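Choline binding protein PCPA (Streptococcus pneumoniae, PDB 4CP6) is a surface protein of the pneumococcus studied as a vaccine antigen, probably held on the cell wall through choline and presenting a leucine-rich-repeat domain. Local coordinates at residues Gly43-Phe49 with Ser78-Tyr84; Ile107-His113 with Glu132-Phe138. One frame throughout, in Å; residues are numbered along the deposited sequence. Where two conformers were deposited one is given.

Contact 1: residues Gly43-Phe49 with Ser78-Tyr84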
loop_
_atom_site.group_PDB
_atom_site.type_symbol
_atom_site.label_atom_id
_atom_site.label_comp_id
_atom_site.label_asym_id
_atom_site.label_seq_id
_atom_site.Cartn_x
_atom_site.Cartn_y
_atom_site.Cartn_z
ATOM N N GLY A 43 -4.826 -6.458 -27.273
ATOM C CA GLY A 43 -5.034 -6.878 -25.885
ATOM C C GLY A 43 -4.052 -7.932 -25.397
ATOM O O GLY A 43 -4.184 -8.433 -24.267
ATOM N N VAL A 44 -3.087 -8.282 -26.255
ATOM C CA VAL A 44 -2.092 -9.331 -25.988
ATOM C C VAL A 44 -0.676 -8.770 -26.094
ATOM O O VAL A 44 0.138 -8.946 -25.177
ATOM C CB VAL A 44 -2.292 -10.554 -26.951
ATOM C CG1 VAL A 44 -1.289 -11.671 -26.645
ATOM C CG2 VAL A 44 -3.734 -11.087 -26.906
ATOM N N THR A 45 -0.366 -8.115 -27.226
ATOM C CA THR A 45 0.969 -7.588 -27.440
ATOM C C THR A 45 0.981 -6.059 -27.502
ATOM O O THR A 45 -0.005 -5.426 -27.919
ATOM C CB THR A 45 1.587 -8.178 -28.736
ATOM O OG1 THR A 45 0.707 -7.917 -29.818
ATOM C CG2 THR A 45 1.873 -9.691 -28.616
ATOM N N PRO A 46 2.144 -5.473 -27.192
ATOM C CA PRO A 46 2.256 -4.023 -27.249
ATOM C C PRO A 46 2.413 -3.518 -28.669
ATOM O O PRO A 46 2.955 -4.202 -29.556
ATOM C CB PRO A 46 3.552 -3.737 -26.471
ATOM C CG PRO A 46 3.898 -5.010 -25.748
ATOM C CD PRO A 46 3.381 -6.077 -26.648
ATOM N N VAL A 47 1.998 -2.295 -28.875
ATOM C CA VAL A 47 2.254 -1.562 -30.097
ATOM C C VAL A 47 3.782 -1.418 -30.199
ATOM O O VAL A 47 4.474 -1.099 -29.214
ATOM C CB VAL A 47 1.603 -0.160 -30.030
ATOM C CG1 VAL A 47 2.136 0.778 -31.136
ATOM C CG2 VAL A 47 0.088 -0.270 -30.058
ATOM N N GLU A 48 4.309 -1.710 -31.398
ATOM C CA GLU A 48 5.729 -1.568 -31.669
ATOM C C GLU A 48 5.960 -0.222 -32.352
ATOM O O GLU A 48 5.345 0.054 -33.380
ATOM C CB GLU A 48 6.161 -2.694 -32.595
ATOM C CG GLU A 48 7.642 -2.671 -32.897
ATOM C CD GLU A 48 8.074 -3.939 -33.595
ATOM O OE1 GLU A 48 8.164 -4.984 -32.912
ATOM O OE2 GLU A 48 8.274 -3.899 -34.830
ATOM N N PHE A 49 6.860 0.591 -31.807
ATOM C CA PHE A 49 7.180 1.905 -32.325
ATOM C C PHE A 49 8.362 1.840 -33.275
ATOM O O PHE A 49 9.198 0.943 -33.168
ATOM C CB PHE A 49 7.474 2.886 -31.168
ATOM C CG PHE A 49 6.248 3.169 -30.321
ATOM C CD1 PHE A 49 5.319 4.122 -30.717
ATOM C CD2 PHE A 49 5.996 2.438 -29.165
ATOM C CE1 PHE A 49 4.177 4.373 -29.951
ATOM C CE2 PHE A 49 4.849 2.683 -28.402
ATOM C CZ PHE A 49 3.951 3.656 -28.796
ATOM N N SER A 78 -5.361 -3.880 -22.954
ATOM C CA SER A 78 -4.311 -4.370 -22.090
ATOM C C SER A 78 -3.022 -4.545 -22.920
ATOM O O SER A 78 -3.065 -5.048 -24.064
ATOM C CB SER A 78 -4.684 -5.720 -21.500
ATOM O OG SER A 78 -5.825 -5.540 -20.685
ATOM N N GLN A 79 -1.871 -4.156 -22.346
ATOM C CA GLN A 79 -0.540 -4.254 -22.953
ATOM C C GLN A 79 -0.317 -3.320 -24.137
ATOM O O GLN A 79 0.812 -3.253 -24.601
ATOM C CB GLN A 79 -0.223 -5.715 -23.401
ATOM C CG GLN A 79 -0.561 -6.817 -22.380
ATOM C CD GLN A 79 0.280 -6.774 -21.128
ATOM O OE1 GLN A 79 1.364 -6.177 -21.088
ATOM N NE2 GLN A 79 -0.230 -7.347 -20.056
ATOM N N ALA A 80 -1.338 -2.568 -24.607
ATOM C CA ALA A 80 -1.141 -1.788 -25.845
ATOM C C ALA A 80 0.048 -0.854 -25.817
ATOM O O ALA A 80 0.814 -0.792 -26.795
ATOM C CB ALA A 80 -2.404 -1.023 -26.200
ATOM N N PHE A 81 0.217 -0.117 -24.714
ATOM C CA PHE A 81 1.336 0.800 -24.600
ATOM C C PHE A 81 2.268 0.383 -23.471
ATOM O O PHE A 81 2.894 1.209 -22.794
ATOM C CB PHE A 81 0.878 2.259 -24.541
ATOM C CG PHE A 81 0.150 2.621 -25.810
ATOM C CD1 PHE A 81 0.837 2.714 -27.031
ATOM C CD2 PHE A 81 -1.218 2.819 -25.812
ATOM C CE1 PHE A 81 0.163 3.011 -28.213
ATOM C CE2 PHE A 81 -1.898 3.098 -27.007
ATOM C CZ PHE A 81 -1.203 3.188 -28.203
ATOM N N SER A 82 2.375 -0.933 -23.277
ATOM C CA SER A 82 3.302 -1.417 -22.282
ATOM C C SER A 82 4.717 -1.423 -22.853
ATOM O O SER A 82 4.914 -1.536 -24.084
ATOM C CB SER A 82 2.928 -2.814 -21.807
ATOM O OG SER A 82 2.990 -3.697 -22.907
ATOM N N TYR A 83 5.682 -1.323 -21.974
ATOM C CA TYR A 83 7.078 -1.366 -22.347
ATOM C C TYR A 83 7.630 -2.597 -21.705
ATOM O O TYR A 83 7.546 -2.766 -20.475
ATOM C CB TYR A 83 7.855 -0.107 -21.899
ATOM C CG TYR A 83 9.344 -0.298 -22.079
ATOM C CD1 TYR A 83 9.949 -0.072 -23.318
ATOM C CD2 TYR A 83 10.108 -0.926 -21.092
ATOM C CE1 TYR A 83 11.305 -0.337 -23.519
ATOM C CE2 TYR A 83 11.444 -1.273 -21.313
ATOM C CZ TYR A 83 12.041 -0.966 -22.526
ATOM O OH TYR A 83 13.374 -1.273 -22.726
ATOM N N TYR A 84 8.228 -3.439 -22.546
ATOM C CA TYR A 84 8.934 -4.639 -22.129
ATOM C C TYR A 84 10.259 -4.738 -22.838
ATOM O O TYR A 84 10.347 -4.507 -24.045
ATOM C CB TYR A 84 8.136 -5.910 -22.432
ATOM C CG TYR A 84 6.886 -6.032 -21.611
ATOM C CD1 TYR A 84 6.931 -6.530 -20.310
ATOM C CD2 TYR A 84 5.641 -5.771 -22.166
ATOM C CE1 TYR A 84 5.770 -6.666 -19.551
ATOM C CE2 TYR A 84 4.475 -5.928 -21.431
ATOM C CZ TYR A 84 4.541 -6.359 -20.117
ATOM O OH TYR A 84 3.381 -6.487 -19.404
HETATM O O HOH W 1 -2.568 -4.751 -26.829
HETATM O O HOH W 2 4.113 0.001 -26.407
#
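Gly43 starts the contact with its backbone. Its phi of 87° is a value that favours glycine. Gly43 CA approaches Ser78 O closely (3.2 Å, a CA-H...O contact). Water 1 joins the same region: it accepts from Gly43 N (2.9 Å) and donates to Thr45 O (2.9 Å) and Ser78 O (2.8 Å). Val44 and Thr45 turn their CA-to-CB bonds away, but Val44 O still meets Gln79 CG at 3.6 Å. Pro46 sits over the type I turn Gln79-Ser82. Pro46 CA lies 3.1 Å from Gln79 O, and Pro46 CG packs 4.1 Å from Tyr84 CD2, at the edge of that ring. The turn is closed from within by Ser82 N and Ser82 OG, which donate to Gln79 O at 3.1 and 2.8 Å. Val47 N then makes the one direct hydrogen bond between the segments, to Ala80 O (2.8 Å, 168°), and Val47 CG2 touches Phe81 CE1 at 3.8 Å. Finally, Phe49 CZ meets Phe81 CD1 edge to edge at 3.7 Å; Phe58 and Tyr94 pack edge-to-face with Phe49. The contact thus joins the loop after strand 35-40 to the turn after strand 69-76. With a single direct hydrogen bond, its chemistry implies a junction that relies on water, CA-H...O contacts and aromatic packing to fit an irregular loop against the turn.

Contact 2: residues Ile107-His113 with Glu132-Phe138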
loop_
_atom_site.group_PDB
_atom_site.type_symbol
_atom_site.label_atom_id
_atom_site.label_comp_id
_atom_site.label_asym_id
_atom_site.label_seq_id
_atom_site.Cartn_x
_atom_site.Cartn_y
_atom_site.Cartn_z
ATOM N N ILE A 107 -8.986 2.704 -19.824
ATOM C CA ILE A 107 -7.633 2.173 -19.962
ATOM C C ILE A 107 -7.710 0.804 -19.301
ATOM O O ILE A 107 -7.963 0.700 -18.091
ATOM C CB ILE A 107 -6.545 3.070 -19.350
ATOM C CG1 ILE A 107 -6.440 4.396 -20.154
ATOM C CG2 ILE A 107 -5.199 2.296 -19.364
ATOM C CD1 ILE A 107 -5.629 5.533 -19.437
ATOM N N GLN A 108 -7.610 -0.250 -20.093
ATOM C CA GLN A 108 -7.679 -1.622 -19.603
ATOM C C GLN A 108 -6.467 -1.975 -18.734
ATOM O O GLN A 108 -5.465 -1.245 -18.697
ATOM C CB GLN A 108 -7.788 -2.599 -20.779
ATOM C CG GLN A 108 -9.132 -2.484 -21.503
ATOM C CD GLN A 108 -9.209 -3.297 -22.772
ATOM O OE1 GLN A 108 -10.043 -3.017 -23.682
ATOM N NE2 GLN A 108 -8.356 -4.295 -22.880
ATOM N N LYS A 109 -6.549 -3.127 -18.052
ATOM C CA LYS A 109 -5.466 -3.549 -17.158
ATOM C C LYS A 109 -4.135 -3.578 -17.888
ATOM O O LYS A 109 -4.069 -4.035 -19.040
ATOM C CB LYS A 109 -5.734 -4.923 -16.510
ATOM C CG LYS A 109 -6.049 -6.036 -17.476
ATOM C CD LYS A 109 -6.455 -7.306 -16.730
ATOM C CE LYS A 109 -6.554 -8.438 -17.717
ATOM N NZ LYS A 109 -6.633 -9.759 -17.038
ATOM N N LYS A 110 -3.087 -3.046 -17.258
ATOM C CA LYS A 110 -1.743 -3.047 -17.850
ATOM C C LYS A 110 -1.687 -2.341 -19.205
ATOM O O LYS A 110 -0.762 -2.599 -19.991
ATOM C CB LYS A 110 -1.203 -4.493 -17.930
ATOM C CG LYS A 110 -0.910 -5.031 -16.527
ATOM C CD LYS A 110 -0.188 -6.336 -16.516
ATOM C CE LYS A 110 0.255 -6.582 -15.093
ATOM N NZ LYS A 110 1.134 -7.791 -15.018
ATOM N N GLY A 111 -2.592 -1.382 -19.456
ATOM C CA GLY A 111 -2.543 -0.676 -20.745
ATOM C C GLY A 111 -1.234 0.055 -20.977
ATOM O O GLY A 111 -0.810 0.194 -22.131
ATOM N N PHE A 112 -0.571 0.536 -19.903
ATOM C CA PHE A 112 0.686 1.281 -19.968
ATOM C C PHE A 112 1.705 0.675 -19.007
ATOM O O PHE A 112 2.561 1.383 -18.474
ATOM C CB PHE A 112 0.456 2.767 -19.639
ATOM C CG PHE A 112 -0.395 3.521 -20.633
ATOM C CD1 PHE A 112 -1.783 3.479 -20.564
ATOM C CD2 PHE A 112 0.192 4.320 -21.607
ATOM C CE1 PHE A 112 -2.569 4.234 -21.441
ATOM C CE2 PHE A 112 -0.585 5.033 -22.506
ATOM C CZ PHE A 112 -1.959 4.984 -22.430
ATOM N N HIS A 113 1.660 -0.667 -18.805
ATOM C CA HIS A 113 2.601 -1.288 -17.887
ATOM C C HIS A 113 4.047 -0.893 -18.257
ATOM O O HIS A 113 4.422 -1.044 -19.431
ATOM C CB HIS A 113 2.472 -2.827 -17.893
ATOM C CG HIS A 113 3.680 -3.471 -17.304
ATOM N ND1 HIS A 113 3.783 -3.691 -15.953
ATOM C CD2 HIS A 113 4.861 -3.802 -17.888
ATOM C CE1 HIS A 113 5.012 -4.154 -15.750
ATOM N NE2 HIS A 113 5.679 -4.257 -16.896
ATOM N N GLU A 132 -7.999 0.827 -15.236
ATOM C CA GLU A 132 -8.063 -0.494 -14.641
ATOM C C GLU A 132 -6.744 -0.922 -14.012
ATOM O O GLU A 132 -5.759 -0.175 -14.020
ATOM C CB GLU A 132 -8.615 -1.512 -15.649
ATOM C CG GLU A 132 -10.134 -1.377 -15.818
ATOM C CD GLU A 132 -10.947 -1.789 -14.597
ATOM O OE1 GLU A 132 -10.396 -2.505 -13.729
ATOM O OE2 GLU A 132 -12.155 -1.447 -14.552
ATOM N N ASP A 133 -6.752 -2.114 -13.398
ATOM C CA ASP A 133 -5.656 -2.599 -12.600
ATOM C C ASP A 133 -4.315 -2.496 -13.255
ATOM O O ASP A 133 -4.168 -2.852 -14.423
ATOM C CB ASP A 133 -5.890 -4.049 -12.171
ATOM C CG ASP A 133 -7.184 -4.293 -11.417
ATOM O OD1 ASP A 133 -7.873 -3.299 -11.054
ATOM O OD2 ASP A 133 -7.429 -5.444 -11.037
ATOM N N ARG A 134 -3.327 -2.020 -12.499
ATOM C CA ARG A 134 -1.933 -2.003 -12.972
ATOM C C ARG A 134 -1.740 -1.277 -14.299
ATOM O O ARG A 134 -0.786 -1.581 -15.042
ATOM C CB ARG A 134 -1.358 -3.446 -13.005
ATOM C CG ARG A 134 -1.275 -4.027 -11.606
ATOM C CD ARG A 134 -0.637 -5.408 -11.558
ATOM N NE ARG A 134 -0.462 -5.859 -10.167
ATOM C CZ ARG A 134 0.581 -5.523 -9.395
ATOM N NH1 ARG A 134 1.571 -4.768 -9.882
ATOM N NH2 ARG A 134 0.650 -5.956 -8.136
ATOM N N ALA A 135 -2.611 -0.309 -14.609
ATOM C CA ALA A 135 -2.456 0.374 -15.898
ATOM C C ALA A 135 -1.099 1.034 -16.078
ATOM O O ALA A 135 -0.587 1.055 -17.209
ATOM C CB ALA A 135 -3.553 1.392 -16.079
ATOM N N PHE A 136 -0.505 1.550 -15.001
ATOM C CA PHE A 136 0.771 2.253 -15.056
ATOM C C PHE A 136 1.734 1.657 -14.050
ATOM O O PHE A 136 2.633 2.369 -13.587
ATOM C CB PHE A 136 0.564 3.756 -14.768
ATOM C CG PHE A 136 -0.271 4.480 -15.794
ATOM C CD1 PHE A 136 0.316 5.020 -16.930
ATOM C CD2 PHE A 136 -1.657 4.574 -15.655
ATOM C CE1 PHE A 136 -0.449 5.702 -17.877
ATOM C CE2 PHE A 136 -2.426 5.245 -16.615
ATOM C CZ PHE A 136 -1.811 5.780 -17.728
ATOM N N ASP A 137 1.626 0.341 -13.744
ATOM C CA ASP A 137 2.570 -0.175 -12.769
ATOM C C ASP A 137 3.988 -0.214 -13.348
ATOM O O ASP A 137 4.176 -0.424 -14.553
ATOM C CB ASP A 137 2.141 -1.506 -12.139
ATOM C CG ASP A 137 2.150 -2.711 -13.043
ATOM O OD1 ASP A 137 2.074 -2.535 -14.275
ATOM O OD2 ASP A 137 2.231 -3.844 -12.509
ATOM N N PHE A 138 4.988 0.044 -12.507
ATOM C CA PHE A 138 6.411 0.048 -12.896
ATOM C C PHE A 138 6.695 1.113 -13.969
ATOM O O PHE A 138 7.714 1.038 -14.664
ATOM C CB PHE A 138 6.868 -1.360 -13.358
ATOM C CG PHE A 138 6.753 -2.384 -12.250
ATOM C CD1 PHE A 138 7.769 -2.529 -11.304
ATOM C CD2 PHE A 138 5.617 -3.180 -12.129
ATOM C CE1 PHE A 138 7.664 -3.474 -10.285
ATOM C CE2 PHE A 138 5.525 -4.146 -11.116
ATOM C CZ PHE A 138 6.528 -4.260 -10.185
HETATM O O HOH W 3 3.038 -6.174 -13.527
#
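Phe112 and Phe136 form the apolar centre: their planes lie within 11° of each other, but with centroids 4.8 Å apart the rings are slid so far that they barely overlap. Beside them Ile107 CG2 meets Ala135 CB at 3.8 Å, and Ile120 of strand 119-122 touches both phenylalanines. Outward comes the backbone, where Glu132 N donates to Ile107 O (2.9 Å), Lys110 N to Asp133 O (3.0 Å) and Phe112 N to Ala135 O (2.7 Å), joining the type II turns Gln108-Gly111 and Glu132-Ala135. At the polar edge His113 ND1 donates to Asp137 OD1 (2.7 Å, 154°). Within segment 132-138, Asp137 OD2 forms a salt bridge with Arg134 NH1 (2.9 Å); it also accepts from water 3 (2.7 Å), which accepts from Lys110 NZ (2.9 Å). Corresponding residues one repeat apart thus lie against each other, as in leucine-rich-repeat solenoids, and the chemistry implies that Asp137 links Arg134 directly, Lys110 through water and His113 by a hydrogen bond.

How the contacts relate
Contact 1 closes before contact 2 opens, and their centres lie about 11 Å apart, at about 26 and 17 Å from the centre of the chain. They adjoin through segments 78-84 and 107-113: Phe81 N to Gly111 O (2.8 Å) and Tyr83 N to His113 O (2.9 Å) are probable hydrogen bonds, and Ser78 OG bonds to Lys109 O at 2.8 Å. Tyr84 also stacks on His113. Segments 78-84, 107-113 and 132-138 are therefore successive layers, with Phe81, Phe112 and Phe136 at corresponding places, and 43-49 lies against the first of them. Contact 1 brings an irregular loop against a turn, whereas contact 2 pairs two similar repeat turns.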